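Local coordinates for protein esterase (uncultured bacterium pCosCE1, PDB 7ATL) that hydrolyses carboxylic esters and also acts as a promiscuous acyltransferase, passing acyl groups to acceptors other than water, at residues Gly27-Ile32 with Gly269-Val274; Thr72-Arg77 with Ala180-Val185; Gln81-Leu86 with Asn195-Gln200; Pro107-Arg112 with Ala159-Glu164; Gln276-Leu281 with Ser356-Thr361. All blocks are in the same frame, centred on the assembly; numbering follows the deposited sequence.

Interaction 1 of 5, residues Gly27-Ile32 with Gly269-Val274; sequences GSVVLI and GDADDV
The alpha/beta half of a beta-lactamase-type fold places helices against an antiparallel sheet, and here Val29 and Leu31 of strand 27-34 receive the first residues of helix 271-283. The methyl of Ala271 faces the strand and enters between the two side chains. Val29 touches it with one branch: CG1 stands opposite the backbone N (chi1 178°), and Val29 CG1 comes to 3.5 Å from Ala271 CB. Leu31 arrives with a single methyl, Leu31 CD1 lying 3.7 Å from Ala271 CB. Leu31 CD1 also lies 3.5 Å from Asp272 N, so it rests on the peptide of the helix's opening turn as well as on a side chain. Asp272 crosses the Leu31 side chain at about a right angle, Asp272 OD1 being 3.4 Å from Leu31 CD1. While lying against that methyl, OD1 is satisfied by a salt bridge to Arg57, outside the pair.

The turn itself is fixed by Asp270 at the N-cap. Asp270 OD1 accepts from Asp273 N at 2.9 Å, approached on the syn side but 29° out of the carboxylate plane, while OD2 forms a salt bridge with Arg205.

Alternation along the strand gives each face its own cover. Val30 and Ile32 turn to helix 372-381, touching Tyr372 and Val380, whereas Ala271 also reaches Val358 and Leu360 on the adjacent strand 355-361, and strand 37-44 flanks the other edge of 27-34.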
# COMPACT_ATOMS: atom_id res chain seq x y z
N GLY A 27 1.44 -19.13 0.99
CA GLY A 27 1.65 -18.80 2.42
C GLY A 27 1.06 -17.44 2.77
O GLY A 27 0.92 -16.56 1.88
N SER A 28 0.69 -17.25 4.03
CA SER A 28 0.14 -15.97 4.54
C SER A 28 0.50 -15.82 6.01
O SER A 28 0.76 -16.84 6.68
CB SER A 28 -1.36 -15.84 4.34
OG SER A 28 -2.07 -16.62 5.28
N VAL A 29 0.57 -14.57 6.45
CA VAL A 29 0.53 -14.16 7.88
C VAL A 29 -0.69 -13.25 8.05
O VAL A 29 -0.74 -12.24 7.35
CB VAL A 29 1.83 -13.47 8.28
CG1 VAL A 29 1.78 -13.01 9.73
CG2 VAL A 29 3.02 -14.37 8.02
N VAL A 30 -1.63 -13.63 8.91
CA VAL A 30 -2.89 -12.87 9.19
C VAL A 30 -2.94 -12.51 10.68
O VAL A 30 -2.87 -13.42 11.51
CB VAL A 30 -4.13 -13.68 8.78
CG1 VAL A 30 -5.40 -13.00 9.25
CG2 VAL A 30 -4.18 -13.95 7.29
N LEU A 31 -3.08 -11.22 10.99
CA LEU A 31 -3.16 -10.66 12.37
C LEU A 31 -4.50 -9.92 12.54
O LEU A 31 -4.92 -9.16 11.62
CB LEU A 31 -1.99 -9.71 12.59
CG LEU A 31 -0.58 -10.27 12.38
CD1 LEU A 31 0.48 -9.25 12.78
CD2 LEU A 31 -0.34 -11.56 13.15
N ILE A 32 -5.18 -10.13 13.67
CA ILE A 32 -6.44 -9.40 14.01
C ILE A 32 -6.32 -8.87 15.44
O ILE A 32 -5.97 -9.67 16.34
CB ILE A 32 -7.68 -10.28 13.84
CG1 ILE A 32 -7.77 -10.85 12.42
CG2 ILE A 32 -8.93 -9.51 14.22
CD1 ILE A 32 -8.45 -12.19 12.37
N GLY A 269 8.62 -5.33 4.87
CA GLY A 269 8.22 -5.32 6.29
C GLY A 269 7.38 -6.53 6.68
O GLY A 269 6.84 -7.22 5.78
N ASP A 270 7.26 -6.75 7.99
CA ASP A 270 6.50 -7.89 8.56
C ASP A 270 5.10 -7.42 8.92
O ASP A 270 4.86 -6.22 8.94
CB ASP A 270 7.26 -8.55 9.72
CG ASP A 270 7.43 -7.69 10.94
OD1 ASP A 270 6.77 -6.64 10.99
OD2 ASP A 270 8.23 -8.08 11.84
N ALA A 271 4.20 -8.37 9.15
CA ALA A 271 2.77 -8.15 9.44
C ALA A 271 2.62 -7.33 10.73
O ALA A 271 1.81 -6.39 10.72
CB ALA A 271 2.09 -9.50 9.50
N ASP A 272 3.39 -7.62 11.78
CA ASP A 272 3.25 -6.95 13.10
C ASP A 272 3.57 -5.46 12.98
O ASP A 272 2.96 -4.68 13.73
CB ASP A 272 4.11 -7.57 14.20
CG ASP A 272 3.46 -8.84 14.70
OD1 ASP A 272 2.52 -8.72 15.47
OD2 ASP A 272 3.82 -9.94 14.22
N ASP A 273 4.53 -5.10 12.12
CA ASP A 273 4.86 -3.67 11.89
C ASP A 273 3.65 -3.04 11.20
O ASP A 273 3.23 -1.99 11.62
CB ASP A 273 6.20 -3.47 11.16
CG ASP A 273 7.48 -3.63 11.99
OD1 ASP A 273 7.42 -3.62 13.24
OD2 ASP A 273 8.54 -3.76 11.37
N VAL A 274 3.01 -3.73 10.26
CA VAL A 274 1.82 -3.19 9.54
C VAL A 274 0.66 -3.01 10.53
O VAL A 274 -0.09 -2.04 10.39
CB VAL A 274 1.45 -4.08 8.34
CG1 VAL A 274 0.15 -3.66 7.66
CG2 VAL A 274 2.59 -4.16 7.34

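Interaction 2 of 5, residues Thr72-Arg77 with Ala180-Val185; sequences TLAAMR and AVLEQV
Leu182 spreads its two methyls over the backbone and side chains of Ala74 and Ala75, one branch to each alanine. Leu182 CD2 lies 3.8 Å from Ala74 CB, and it is equally close to the amide of the next residue, with Leu182 CD2 at 3.8 Å from Ala75 N. The second branch goes to the neighbouring methyl, Leu182 CD1 being 3.9 Å from Ala75 CB, and it also approaches the main chain, where Leu182 CD1 and Ala75 CA are 4.0 Å apart. A first torsion of -98°, well away from the usual staggered values, turns the fork so that both tips press on the helix at once.

Two alanines in succession give helix 67-80 a low surface on this side, and the leucine of helix 174-186 uses it: the CA atoms of Ala75 and Leu182 stand 6.7 Å apart. In the beta-lactamase family the helix that follows the nucleophile runs through the middle of the molecule. Helix 67-80 fits that role, since Lys68 near its start belongs to a probable SxxK motif, and the contact described here lies about two turns further along. Ile71 and Met78 of the same helix also touch Leu182 and extend the apolar patch along helix 67-80. Away from Leu182, Met76 packs on helix 291-297 and Leu73 on Leu202, while the Arg77 guanidinium hydrogen-bonds to the carbonyl oxygens of Ile288 and Trp197.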
# COMPACT_ATOMS: atom_id res chain seq x y z
N THR A 72 2.32 8.03 3.79
CA THR A 72 1.19 8.93 4.14
C THR A 72 1.29 9.28 5.64
O THR A 72 1.18 10.47 5.97
CB THR A 72 -0.15 8.30 3.77
OG1 THR A 72 -0.15 8.11 2.36
CG2 THR A 72 -1.33 9.15 4.21
N LEU A 73 1.54 8.29 6.51
CA LEU A 73 1.73 8.54 7.97
C LEU A 73 2.89 9.52 8.19
O LEU A 73 2.73 10.40 9.02
CB LEU A 73 2.00 7.26 8.78
CG LEU A 73 2.26 7.54 10.26
CD1 LEU A 73 1.14 8.40 10.83
CD2 LEU A 73 2.39 6.28 11.07
N ALA A 74 4.03 9.35 7.52
CA ALA A 74 5.20 10.24 7.70
C ALA A 74 4.77 11.68 7.40
O ALA A 74 5.07 12.57 8.23
CB ALA A 74 6.33 9.78 6.82
N ALA A 75 4.08 11.91 6.29
CA ALA A 75 3.55 13.22 5.84
C ALA A 75 2.57 13.80 6.87
O ALA A 75 2.66 15.01 7.16
CB ALA A 75 2.84 13.06 4.52
N MET A 76 1.60 13.00 7.33
CA MET A 76 0.56 13.49 8.25
C MET A 76 1.21 13.93 9.57
O MET A 76 0.75 14.94 10.17
CB MET A 76 -0.49 12.43 8.52
CG MET A 76 -1.40 12.16 7.34
SD MET A 76 -2.03 13.60 6.48
CE MET A 76 -2.86 14.44 7.83
N ARG A 77 2.26 13.25 9.98
CA ARG A 77 3.01 13.67 11.19
C ARG A 77 3.69 15.01 10.91
O ARG A 77 3.67 15.88 11.81
CB ARG A 77 4.00 12.59 11.63
CG ARG A 77 3.31 11.39 12.24
CD ARG A 77 4.29 10.54 13.00
NE ARG A 77 4.56 11.20 14.26
CZ ARG A 77 5.76 11.49 14.75
NH1 ARG A 77 6.86 11.16 14.09
NH2 ARG A 77 5.84 12.12 15.90
N ALA A 180 9.59 12.27 -2.12
CA ALA A 180 10.59 13.29 -2.48
C ALA A 180 10.25 14.61 -1.78
O ALA A 180 11.16 15.26 -1.26
CB ALA A 180 10.67 13.43 -3.98
N VAL A 181 8.98 14.99 -1.72
CA VAL A 181 8.61 16.20 -0.94
C VAL A 181 9.11 16.03 0.50
O VAL A 181 9.76 16.94 1.03
CB VAL A 181 7.10 16.49 -0.96
CG1 VAL A 181 6.74 17.53 0.09
CG2 VAL A 181 6.63 16.90 -2.34
N LEU A 182 8.81 14.89 1.12
CA LEU A 182 9.19 14.64 2.53
C LEU A 182 10.71 14.79 2.72
O LEU A 182 11.13 15.35 3.77
CB LEU A 182 8.71 13.23 2.89
CG LEU A 182 7.38 13.15 3.64
CD1 LEU A 182 6.34 14.09 3.07
CD2 LEU A 182 6.88 11.73 3.66
N GLU A 183 11.53 14.35 1.76
CA GLU A 183 13.01 14.54 1.77
C GLU A 183 13.34 16.04 1.88
O GLU A 183 14.20 16.41 2.69
CB GLU A 183 13.69 14.00 0.51
CG GLU A 183 13.65 12.49 0.39
CD GLU A 183 14.38 11.93 -0.82
OE1 GLU A 183 14.41 12.63 -1.88
OE2 GLU A 183 14.90 10.77 -0.71
N GLN A 184 12.68 16.88 1.10
CA GLN A 184 12.97 18.33 1.12
C GLN A 184 12.52 18.92 2.45
O GLN A 184 13.26 19.78 2.97
CB GLN A 184 12.30 19.02 -0.06
CG GLN A 184 12.79 18.53 -1.41
CD GLN A 184 14.30 18.55 -1.51
OE1 GLN A 184 14.92 17.58 -1.92
NE2 GLN A 184 14.90 19.65 -1.11
N VAL A 185 11.40 18.48 3.01
CA VAL A 185 10.90 19.02 4.31
C VAL A 185 11.91 18.69 5.43
O VAL A 185 12.23 19.62 6.21
CB VAL A 185 9.49 18.49 4.66
CG1 VAL A 185 9.05 18.92 6.05
CG2 VAL A 185 8.45 18.86 3.61

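Interaction 3 of 5, residues Gln81-Leu86 with Asn195-Gln200; sequences QQKLGL and NHWVAQ
Van der Waals contact comes first, and all of it gathers at the far rim of the Trp197 indole, where Gln81 and Lys83 meet the six-membered ring. Gln81 brings a methylene to the edge, in the plane of the ring, with Gln81 CG 3.9 Å from Trp197 CZ3. Its chain then bends at chi2 (-111°) and stands the amide almost upright to the indole, the two planes being 85° apart. Gln81 NE2 remains 4.1 Å from Trp197 CZ3, a brush against the edge. Lys83 offers the next ring atom its aliphatic portion: Lys83 CE is 4.1 Å from Trp197 CH2, again near the ring plane. The lysine therefore serves by its carbon chain, running at a slant past the rim.

Hydrogen bonding holds each partner within its own part of the chain. Gln82, with a positive phi of 57°, is the residue at which the chain leaves helix 67-80 in a Schellman motif. On the other segment Gln200 N bonds to Asn195 O at 3.0 Å, closing a wider pi-type turn. The indole also touches Met78 of helix 67-80.

This is a surface contact between a helix terminus and a neighbouring helix: an aromatic side chain of helix 190-199 is lapped at its edge by the Schellman-capped exit of helix 67-80, in the helical part of the beta-lactamase-like fold.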
# COMPACT_ATOMS: atom_id res chain seq x y z
N GLN A 81 2.95 18.77 12.84
CA GLN A 81 4.01 19.67 13.36
C GLN A 81 4.11 20.96 12.53
O GLN A 81 5.00 21.77 12.79
CB GLN A 81 5.36 18.98 13.27
CG GLN A 81 5.31 17.50 13.61
CD GLN A 81 6.01 17.23 14.90
OE1 GLN A 81 6.56 18.14 15.50
NE2 GLN A 81 5.98 15.98 15.31
N GLN A 82 3.32 21.10 11.48
CA GLN A 82 3.35 22.31 10.62
C GLN A 82 4.77 22.52 10.07
O GLN A 82 5.25 23.66 10.11
CB GLN A 82 2.86 23.50 11.45
CG GLN A 82 1.61 23.20 12.27
CD GLN A 82 0.90 24.47 12.66
OE1 GLN A 82 1.24 25.11 13.67
NE2 GLN A 82 -0.09 24.86 11.85
N LYS A 83 5.43 21.45 9.64
CA LYS A 83 6.64 21.48 8.76
C LYS A 83 6.19 21.37 7.29
O LYS A 83 6.96 21.79 6.39
CB LYS A 83 7.61 20.37 9.18
CG LYS A 83 8.26 20.55 10.54
CD LYS A 83 9.59 19.76 10.66
CE LYS A 83 10.14 19.62 12.08
NZ LYS A 83 10.36 20.96 12.68
N LEU A 84 4.97 20.88 7.06
CA LEU A 84 4.33 20.67 5.74
C LEU A 84 2.85 21.10 5.82
O LEU A 84 2.26 20.94 6.90
CB LEU A 84 4.47 19.18 5.41
CG LEU A 84 4.01 18.73 4.03
CD1 LEU A 84 4.73 19.50 2.95
CD2 LEU A 84 4.26 17.25 3.84
N GLY A 85 2.26 21.60 4.74
CA GLY A 85 0.84 21.99 4.69
C GLY A 85 0.02 21.15 3.71
O GLY A 85 0.50 20.90 2.59
N LEU A 86 -1.21 20.79 4.09
CA LEU A 86 -2.13 20.07 3.16
C LEU A 86 -2.30 20.84 1.85
O LEU A 86 -2.58 20.18 0.82
CB LEU A 86 -3.48 19.87 3.85
CG LEU A 86 -3.54 18.66 4.77
CD1 LEU A 86 -4.87 18.60 5.52
CD2 LEU A 86 -3.28 17.37 3.99
N ASN A 195 12.59 6.32 8.90
CA ASN A 195 13.16 5.77 10.15
C ASN A 195 12.85 6.75 11.29
O ASN A 195 12.22 6.33 12.28
CB ASN A 195 14.64 5.40 10.02
CG ASN A 195 15.16 4.76 11.29
OD1 ASN A 195 14.62 3.76 11.76
ND2 ASN A 195 16.17 5.36 11.89
N HIS A 196 13.18 8.03 11.10
CA HIS A 196 13.00 9.13 12.08
C HIS A 196 11.52 9.42 12.32
O HIS A 196 11.17 9.62 13.50
CB HIS A 196 13.76 10.39 11.66
CG HIS A 196 15.24 10.20 11.68
ND1 HIS A 196 16.09 11.00 10.95
CD2 HIS A 196 16.01 9.28 12.30
CE1 HIS A 196 17.33 10.60 11.14
NE2 HIS A 196 17.31 9.55 11.97
N TRP A 197 10.67 9.40 11.30
CA TRP A 197 9.26 9.90 11.40
C TRP A 197 8.28 8.78 11.69
O TRP A 197 7.23 9.08 12.24
CB TRP A 197 8.86 10.71 10.17
CG TRP A 197 9.51 12.05 10.19
CD1 TRP A 197 10.77 12.34 9.77
CD2 TRP A 197 8.99 13.25 10.75
NE1 TRP A 197 11.03 13.66 9.96
CE2 TRP A 197 9.97 14.25 10.58
CE3 TRP A 197 7.77 13.61 11.33
CZ2 TRP A 197 9.79 15.55 11.01
CZ3 TRP A 197 7.57 14.91 11.74
CH2 TRP A 197 8.57 15.87 11.57
N VAL A 198 8.62 7.53 11.38
CA VAL A 198 7.67 6.40 11.59
C VAL A 198 8.33 5.27 12.39
O VAL A 198 7.83 4.98 13.48
CB VAL A 198 7.07 5.94 10.25
CG1 VAL A 198 6.11 4.76 10.41
CG2 VAL A 198 6.35 7.09 9.56
N ALA A 199 9.39 4.64 11.89
CA ALA A 199 9.89 3.36 12.45
C ALA A 199 10.24 3.51 13.94
O ALA A 199 9.86 2.63 14.75
CB ALA A 199 11.08 2.88 11.66
N GLN A 200 10.98 4.55 14.30
CA GLN A 200 11.45 4.77 15.69
C GLN A 200 10.27 5.12 16.58
O GLN A 200 10.02 4.41 17.54
CB GLN A 200 12.62 5.77 15.75
CG GLN A 200 13.92 5.15 15.24
CD GLN A 200 15.13 6.01 15.47
OE1 GLN A 200 16.07 5.61 16.14
NE2 GLN A 200 15.11 7.23 14.95

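Interaction 4 of 5, residues Pro107-Arg112 with Ala159-Glu164; sequences PPIKIR and ADLLAE
The ring in this contact is the pyrrolidine of Pro107, and Leu161 meets it at the corner away from the backbone. The ring is puckered at CG, and that carbon makes the nearest approach: Pro107 CG lies 3.9 Å from Leu161 CD1. The adjoining ring carbon follows closely, with Pro107 CD 4.1 Å from Leu161 CD1, so one methyl spans the CG-CD bond. Pro165, just beyond the second segment, also touches this ring.

Leu161 has a second methyl, and it serves a different partner. Leu161 CD2 stands 4.2 Å from Ile109 CD1, a looser contact made by the end of an isoleucine whose CB is not aimed at the loop. An extended chain (chi2 162°) carries that terminal methyl across to the leucine. The result is a fork with the proline ring on one branch and the isoleucine tip on the other. All the side-chain contacts across these two segments are carbon on carbon, and Leu161 is buried.

Backbone bonds to other parts of the chain hold both segments. Ile109 pairs with Val90, while Leu161 pairs with Ala100. Further along, Lys110 and Arg112 both form salt bridges to Asp87, near the start of helix 111-116, for which Lys110 takes the N-cap position.

Such an arrangement is plain loop-to-loop packing: the run entering helix 111-116 meets the connection between helices 149-157 and 174-186, in the outer part of the helical region of this beta-lactamase-type fold.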
# COMPACT_ATOMS: atom_id res chain seq x y z
N PRO A 107 -0.95 23.51 -13.89
CA PRO A 107 -1.73 23.80 -12.70
C PRO A 107 -0.96 23.37 -11.47
O PRO A 107 -0.26 22.35 -11.48
CB PRO A 107 -2.99 22.95 -12.89
CG PRO A 107 -2.50 21.77 -13.68
CD PRO A 107 -1.37 22.28 -14.55
N PRO A 108 -1.10 24.12 -10.35
CA PRO A 108 -0.46 23.74 -9.10
C PRO A 108 -1.08 22.43 -8.59
O PRO A 108 -2.27 22.19 -8.82
CB PRO A 108 -0.69 24.93 -8.15
CG PRO A 108 -1.88 25.67 -8.76
CD PRO A 108 -1.91 25.33 -10.24
N ILE A 109 -0.24 21.58 -8.01
CA ILE A 109 -0.64 20.32 -7.33
C ILE A 109 -0.47 20.58 -5.85
O ILE A 109 0.62 21.04 -5.43
CB ILE A 109 0.21 19.12 -7.78
CG1 ILE A 109 0.06 18.79 -9.27
CG2 ILE A 109 -0.11 17.92 -6.90
CD1 ILE A 109 1.18 17.91 -9.82
N LYS A 110 -1.49 20.25 -5.09
CA LYS A 110 -1.45 20.40 -3.62
C LYS A 110 -1.13 19.05 -3.00
O LYS A 110 -1.49 18.02 -3.58
CB LYS A 110 -2.77 20.94 -3.08
CG LYS A 110 -3.04 22.42 -3.35
CD LYS A 110 -4.53 22.70 -3.34
CE LYS A 110 -4.86 24.12 -2.96
NZ LYS A 110 -6.03 24.16 -2.04
N ILE A 111 -0.48 19.10 -1.83
CA ILE A 111 -0.15 17.90 -1.00
C ILE A 111 -1.44 17.09 -0.80
O ILE A 111 -1.36 15.87 -0.91
CB ILE A 111 0.53 18.34 0.31
CG1 ILE A 111 1.81 19.14 0.05
CG2 ILE A 111 0.82 17.15 1.20
CD1 ILE A 111 2.85 18.39 -0.75
N ARG A 112 -2.59 17.71 -0.57
CA ARG A 112 -3.83 16.92 -0.32
C ARG A 112 -4.20 16.12 -1.58
O ARG A 112 -4.91 15.08 -1.47
CB ARG A 112 -5.01 17.79 0.13
CG ARG A 112 -5.37 18.90 -0.85
CD ARG A 112 -6.64 19.62 -0.46
NE ARG A 112 -6.42 20.51 0.68
CZ ARG A 112 -6.79 20.28 1.94
NH1 ARG A 112 -7.40 19.16 2.29
NH2 ARG A 112 -6.51 21.18 2.86
N ALA A 159 5.76 14.28 -18.33
CA ALA A 159 4.51 13.67 -18.80
C ALA A 159 3.33 14.62 -18.55
O ALA A 159 3.27 15.29 -17.53
CB ALA A 159 4.30 12.33 -18.13
N ASP A 160 2.37 14.61 -19.45
CA ASP A 160 1.07 15.28 -19.26
C ASP A 160 0.43 14.73 -17.97
O ASP A 160 0.40 13.49 -17.79
CB ASP A 160 0.18 15.06 -20.49
CG ASP A 160 0.66 15.77 -21.74
OD1 ASP A 160 1.67 16.53 -21.66
OD2 ASP A 160 0.00 15.57 -22.81
N LEU A 161 -0.09 15.63 -17.13
CA LEU A 161 -1.17 15.30 -16.19
C LEU A 161 -2.40 14.89 -17.00
O LEU A 161 -2.52 15.34 -18.15
CB LEU A 161 -1.47 16.51 -15.32
CG LEU A 161 -0.34 16.98 -14.41
CD1 LEU A 161 -0.67 18.33 -13.80
CD2 LEU A 161 -0.05 15.94 -13.34
N LEU A 162 -3.29 14.10 -16.42
CA LEU A 162 -4.50 13.61 -17.10
C LEU A 162 -5.72 14.47 -16.75
O LEU A 162 -6.73 14.30 -17.41
CB LEU A 162 -4.70 12.14 -16.74
CG LEU A 162 -3.76 11.24 -17.54
CD1 LEU A 162 -2.42 11.09 -16.85
CD2 LEU A 162 -4.39 9.90 -17.82
N ALA A 163 -5.61 15.37 -15.78
CA ALA A 163 -6.76 16.14 -15.27
C ALA A 163 -6.29 17.21 -14.29
O ALA A 163 -5.16 17.07 -13.74
CB ALA A 163 -7.75 15.20 -14.63
N GLU A 164 -7.10 18.26 -14.11
CA GLU A 164 -6.85 19.32 -13.10
C GLU A 164 -6.67 18.65 -11.75
O GLU A 164 -7.52 17.86 -11.31
CB GLU A 164 -8.02 20.30 -13.01
CG GLU A 164 -7.75 21.66 -13.63
CD GLU A 164 -9.05 22.42 -13.71
OE1 GLU A 164 -9.62 22.64 -12.63
OE2 GLU A 164 -9.53 22.74 -14.85

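Interaction 5 of 5, residues Gln276-Leu281 with Ser356-Thr361; sequences QLVETL and SVVALT
Ser356 holds OG opposite its own carbonyl carbon (chi1 -53°), while Glu279 folds its chain back at chi2 (-63°), and together these turns bring the hydroxyl to OE2 of the carboxylate although the CB of Glu279 is not directed at the strand. Ser356 OG donates to Glu279 OE2 at 2.7 Å, meeting the anti lone pair, the one turned from the other oxygen. Beside this bond lies an apolar patch. Val278 sends CG1 to the serine, with Val278 CG1 3.7 Å from Ser356 CB, and its other branch meets the strand two residues on, at the next side chain on this face, where Val278 CG2 and Val358 CG2 are 4.3 Å apart. The axes of 276-281 and 356-361 approach to 8.5 Å and run roughly antiparallel, at 152°.

Within the helix, Gln276 O accepts from both Thr280 N and Thr280 OG1, which approach from opposite faces of its carbonyl plane.

OE2 of Glu279 is shared: besides the serine it forms a salt bridge with Arg282. Two donors on one oxygen, in a buried setting, would probably keep this carboxylate ionised and hold its rotation steady where helix meets sheet.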
# COMPACT_ATOMS: atom_id res chain seq x y z
N GLN A 276 0.84 -2.36 13.76
CA GLN A 276 1.21 -1.14 14.53
C GLN A 276 0.74 0.07 13.72
O GLN A 276 0.08 0.95 14.30
CB GLN A 276 2.72 -1.01 14.74
CG GLN A 276 3.28 -1.80 15.92
CD GLN A 276 2.46 -1.50 17.15
OE1 GLN A 276 2.35 -0.35 17.61
NE2 GLN A 276 1.80 -2.53 17.66
N LEU A 277 1.07 0.09 12.43
CA LEU A 277 0.69 1.20 11.52
C LEU A 277 -0.85 1.35 11.49
O LEU A 277 -1.35 2.49 11.59
CB LEU A 277 1.25 0.90 10.13
CG LEU A 277 0.63 1.73 9.01
CD1 LEU A 277 0.96 3.21 9.23
CD2 LEU A 277 1.12 1.25 7.64
N VAL A 278 -1.59 0.26 11.30
CA VAL A 278 -3.06 0.32 11.11
C VAL A 278 -3.74 0.74 12.43
O VAL A 278 -4.67 1.60 12.36
CB VAL A 278 -3.60 -1.00 10.54
CG1 VAL A 278 -5.12 -0.99 10.45
CG2 VAL A 278 -2.99 -1.32 9.18
N GLU A 279 -3.33 0.19 13.57
CA GLU A 279 -3.85 0.60 14.91
C GLU A 279 -3.63 2.12 15.08
O GLU A 279 -4.61 2.82 15.42
CB GLU A 279 -3.18 -0.18 16.04
CG GLU A 279 -3.95 -1.43 16.41
CD GLU A 279 -5.33 -1.12 16.96
OE1 GLU A 279 -5.38 -0.53 18.08
OE2 GLU A 279 -6.33 -1.41 16.24
N THR A 280 -2.43 2.61 14.79
CA THR A 280 -2.07 4.05 14.85
C THR A 280 -3.03 4.90 13.99
O THR A 280 -3.51 5.94 14.47
CB THR A 280 -0.62 4.25 14.41
OG1 THR A 280 0.19 3.42 15.24
CG2 THR A 280 -0.18 5.69 14.51
N LEU A 281 -3.31 4.45 12.77
CA LEU A 281 -4.25 5.14 11.86
C LEU A 281 -5.66 5.07 12.44
O LEU A 281 -6.41 6.02 12.21
CB LEU A 281 -4.19 4.47 10.47
CG LEU A 281 -2.86 4.64 9.72
CD1 LEU A 281 -3.04 4.28 8.26
CD2 LEU A 281 -2.29 6.05 9.84
N SER A 356 -8.68 -4.08 13.66
CA SER A 356 -7.68 -3.96 12.57
C SER A 356 -7.37 -5.38 12.07
O SER A 356 -7.31 -6.34 12.87
CB SER A 356 -6.43 -3.23 13.03
OG SER A 356 -6.72 -1.97 13.61
N VAL A 357 -7.24 -5.51 10.76
CA VAL A 357 -6.95 -6.79 10.06
C VAL A 357 -5.75 -6.56 9.15
O VAL A 357 -5.77 -5.59 8.42
CB VAL A 357 -8.18 -7.28 9.28
CG1 VAL A 357 -7.88 -8.48 8.39
CG2 VAL A 357 -9.31 -7.59 10.25
N VAL A 358 -4.75 -7.41 9.23
CA VAL A 358 -3.59 -7.43 8.30
C VAL A 358 -3.51 -8.83 7.69
O VAL A 358 -3.46 -9.82 8.44
CB VAL A 358 -2.28 -7.05 9.01
CG1 VAL A 358 -1.08 -7.36 8.13
CG2 VAL A 358 -2.27 -5.60 9.44
N ALA A 359 -3.52 -8.92 6.37
CA ALA A 359 -3.50 -10.19 5.62
C ALA A 359 -2.41 -10.12 4.55
O ALA A 359 -2.72 -9.71 3.42
CB ALA A 359 -4.86 -10.42 5.04
N LEU A 360 -1.18 -10.43 4.93
CA LEU A 360 -0.01 -10.44 4.00
C LEU A 360 0.08 -11.83 3.37
O LEU A 360 -0.00 -12.80 4.12
CB LEU A 360 1.26 -10.11 4.79
CG LEU A 360 1.27 -8.73 5.46
CD1 LEU A 360 2.68 -8.36 5.91
CD2 LEU A 360 0.72 -7.64 4.55
N THR A 361 0.20 -11.91 2.05
CA THR A 361 0.47 -13.20 1.34
C THR A 361 1.64 -13.01 0.39
O THR A 361 2.07 -11.89 0.15
CB THR A 361 -0.74 -13.79 0.60
OG1 THR A 361 -0.76 -13.36 -0.76
CG2 THR A 361 -2.07 -13.47 1.25

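How the interactions relate
The five contacts fall into two groups. Interactions 1 and 5, centres 8 Å apart, both place helix 271-283 on the antiparallel sheet, where strands 27-34 and 355-361 pair directly by backbone hydrogen bonds. Interactions 2 and 3, only 6 Å apart between centres, lie along helix 67-80 and its exit and alternate along the chain. Interaction 4 lies nested within the loops of both, its centre 35 Å from that of interaction 1 and across the chain's centre. Leu73 against Leu277 and Leu281 joins the groups. Interaction 1 encloses interactions 2 to 4, so the helical part is inserted between strands of one sheet, as in beta-lactamase-type folds.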